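PDB 5DXF: trehalose-6-phosphate phosphatase from Candida albicans, which belongs to glycosyltransferase family 20 and has the two-domain GT-B architecture of that family. Local coordinates for residues 233-236 with 237-241. Numbering follows the deposited sequence.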
ATOM      1  N   PRO A 233      -1.897 -12.592   8.468  1.00 50.62           N
ATOM      2  CA  PRO A 233      -1.796 -14.012   8.106  1.00 55.33           C
ATOM      3  C   PRO A 233      -2.704 -14.953   8.880  1.00 52.30           C
ATOM      4  O   PRO A 233      -3.114 -14.628   9.980  1.00 44.49           O
ATOM      5  CB  PRO A 233      -0.347 -14.339   8.402  1.00 50.00           C
ATOM      6  CG  PRO A 233      -0.090 -13.624   9.660  1.00 50.64           C
ATOM      7  CD  PRO A 233      -0.784 -12.316   9.509  1.00 51.30           C
ATOM      8  N   SER A 234      -2.918 -16.145   8.339  1.00 55.89           N
ATOM      9  CA  SER A 234      -3.705 -17.203   8.953  1.00 48.19           C
ATOM     10  C   SER A 234      -3.001 -17.651  10.201  1.00 58.01           C
ATOM     11  O   SER A 234      -1.822 -17.401  10.365  1.00 54.40           O
ATOM     12  CB  SER A 234      -3.778 -18.396   8.019  1.00 20.00           C
ATOM     13  OG  SER A 234      -5.096 -18.846   7.855  1.00 20.00           O
ATOM     14  N   SER A 235      -3.741 -18.260  11.113  1.00 52.91           N
ATOM     15  CA  SER A 235      -3.198 -18.645  12.402  1.00 55.56           C
ATOM     16  C   SER A 235      -1.977 -19.540  12.221  1.00 45.09           C
ATOM     17  O   SER A 235      -1.062 -19.510  13.016  1.00 44.11           O
ATOM     18  CB  SER A 235      -4.265 -19.331  13.261  1.00 56.69           C
ATOM     19  OG  SER A 235      -5.003 -20.274  12.516  1.00 55.60           O
ATOM     20  N   GLU A 236      -1.969 -20.340  11.170  1.00 44.62           N
ATOM     21  CA  GLU A 236      -0.863 -21.239  10.921  1.00 47.31           C
ATOM     22  C   GLU A 236       0.453 -20.517  10.736  1.00 52.12           C
ATOM     23  O   GLU A 236       1.468 -20.974  11.223  1.00 60.10           O
ATOM     24  CB  GLU A 236      -1.112 -22.031   9.660  1.00 44.14           C
ATOM     25  CG  GLU A 236      -2.556 -22.278   9.342  1.00 43.25           C
ATOM     26  CD  GLU A 236      -2.732 -23.561   8.594  1.00 50.68           C
ATOM     27  OE1 GLU A 236      -2.828 -24.593   9.254  1.00 65.68           O
ATOM     28  OE2 GLU A 236      -2.760 -23.552   7.357  1.00 60.57           O
ATOM     29  N   TYR A 237       0.438 -19.405  10.016  1.00 44.47           N
ATOM     30  CA  TYR A 237       1.627 -18.591   9.810  1.00 38.96           C
ATOM     31  C   TYR A 237       1.930 -17.717  11.019  1.00 48.74           C
ATOM     32  O   TYR A 237       3.091 -17.507  11.362  1.00 52.54           O
ATOM     33  CB  TYR A 237       1.467 -17.727   8.558  1.00 51.01           C
ATOM     34  CG  TYR A 237       2.144 -18.311   7.345  1.00 56.72           C
ATOM     35  CD1 TYR A 237       3.494 -18.092   7.115  1.00 45.05           C
ATOM     36  CD2 TYR A 237       1.441 -19.088   6.436  1.00 47.32           C
ATOM     37  CE1 TYR A 237       4.126 -18.625   6.013  1.00 38.03           C
ATOM     38  CE2 TYR A 237       2.065 -19.628   5.327  1.00 50.23           C
ATOM     39  CZ  TYR A 237       3.407 -19.391   5.122  1.00 48.28           C
ATOM     40  OH  TYR A 237       4.031 -19.926   4.021  1.00 57.18           O
ATOM     41  N   PHE A 238       0.882 -17.220  11.667  1.00 47.65           N
ATOM     42  CA  PHE A 238       1.056 -16.292  12.776  1.00 39.59           C
ATOM     43  C   PHE A 238       1.648 -16.958  14.018  1.00 50.28           C
ATOM     44  O   PHE A 238       2.337 -16.306  14.806  1.00 50.14           O
ATOM     45  CB  PHE A 238      -0.279 -15.628  13.132  1.00 36.88           C
ATOM     46  CG  PHE A 238      -0.143 -14.486  14.096  1.00 44.56           C
ATOM     47  CD1 PHE A 238       0.267 -13.239  13.653  1.00 49.81           C
ATOM     48  CD2 PHE A 238      -0.411 -14.661  15.445  1.00 51.11           C
ATOM     49  CE1 PHE A 238       0.404 -12.186  14.534  1.00 48.70           C
ATOM     50  CE2 PHE A 238      -0.276 -13.610  16.333  1.00 52.26           C
ATOM     51  CZ  PHE A 238       0.133 -12.371  15.875  1.00 54.80           C
ATOM     52  N   ARG A 239       1.409 -18.249  14.171  1.00 48.66           N
ATOM     53  CA  ARG A 239       1.884 -19.010  15.314  1.00 56.07           C
ATOM     54  C   ARG A 239       3.404 -19.056  15.371  1.00 52.76           C
ATOM     55  O   ARG A 239       3.988 -19.246  16.420  1.00 52.55           O
ATOM     56  CB  ARG A 239       1.306 -20.422  15.292  1.00 57.79           C
ATOM     57  CG  ARG A 239      -0.156 -20.488  15.689  1.00 60.48           C
ATOM     58  CD  ARG A 239      -0.466 -21.667  16.586  1.00 57.66           C
ATOM     59  NE  ARG A 239      -0.230 -22.936  15.918  1.00 65.07           N
ATOM     60  CZ  ARG A 239      -0.997 -23.437  14.965  1.00 67.22           C
ATOM     61  NH1 ARG A 239      -2.070 -22.780  14.561  1.00 68.32           N
ATOM     62  NH2 ARG A 239      -0.687 -24.598  14.418  1.00 53.10           N
ATOM     63  N   CYS A 240       4.036 -18.894  14.224  1.00 46.87           N
ATOM     64  CA  CYS A 240       5.476 -18.969  14.112  1.00 45.90           C
ATOM     65  C   CYS A 240       6.157 -17.923  14.954  1.00 42.07           C
ATOM     66  O   CYS A 240       7.244 -18.135  15.448  1.00 44.79           O
ATOM     67  CB  CYS A 240       5.892 -18.810  12.663  1.00 47.34           C
ATOM     68  SG  CYS A 240       5.153 -20.033  11.581  1.00 57.68           S
ATOM     69  N   LEU A 241       5.496 -16.799  15.125  1.00 46.29           N
ATOM     70  CA  LEU A 241       6.089 -15.716  15.861  1.00 59.06           C
ATOM     71  C   LEU A 241       6.258 -16.059  17.326  1.00 58.21           C
ATOM     72  O   LEU A 241       5.348 -16.513  17.984  1.00 58.48           O
ATOM     73  CB  LEU A 241       5.247 -14.461  15.706  1.00 56.43           C
ATOM     74  CG  LEU A 241       5.092 -13.909  14.295  1.00 52.98           C
ATOM     75  CD1 LEU A 241       4.055 -12.804  14.279  1.00 49.40           C
ATOM     76  CD2 LEU A 241       6.418 -13.383  13.801  1.00 49.21           C
TER
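The carbonyl oxygen of S234 receives two backbone amides. F238 N donates to S234 O over 3.0 Å with an N-H...O angle of 158°, whereas Y237 N makes a weak, more bent bond to the same oxygen. One residue on, R239 N reaches S235 O at 3.0 Å, and the side chain of R239 runs past that oxygen as well. Bent at its second and third torsions, the arginine chain brings NH1 back to 3.8 Å from S235 O. The carboxylate of E236 and the guanidinium of R239, opposite in charge, lie near each other without contact, so any attraction between them is probably modest.

Just before the helix, P233 packs on Y237 and F238, four and five residues later. Its CB meets Y237 CB at 3.8 Å, and its CG lies 4.0 Å from F238 CB and F238 CD1, at the edge of the phenyl ring. F238 has CG anti to the backbone N (chi1 -170°), which carries the ring into a buried setting beside F232, C271 and L248. Y237 instead stacks on Y162, whose hydroxyl is also hydrogen-bonded to S234 N.

S234 occupies the N-cap position without a capping bond from its side chain, and a type I turn from F238 to L241 follows. The segment is a short helical turn of about one revolution, linking strand 223-227 to helix 244-251 within the N-terminal Rossmann-like half of a GT-B fold.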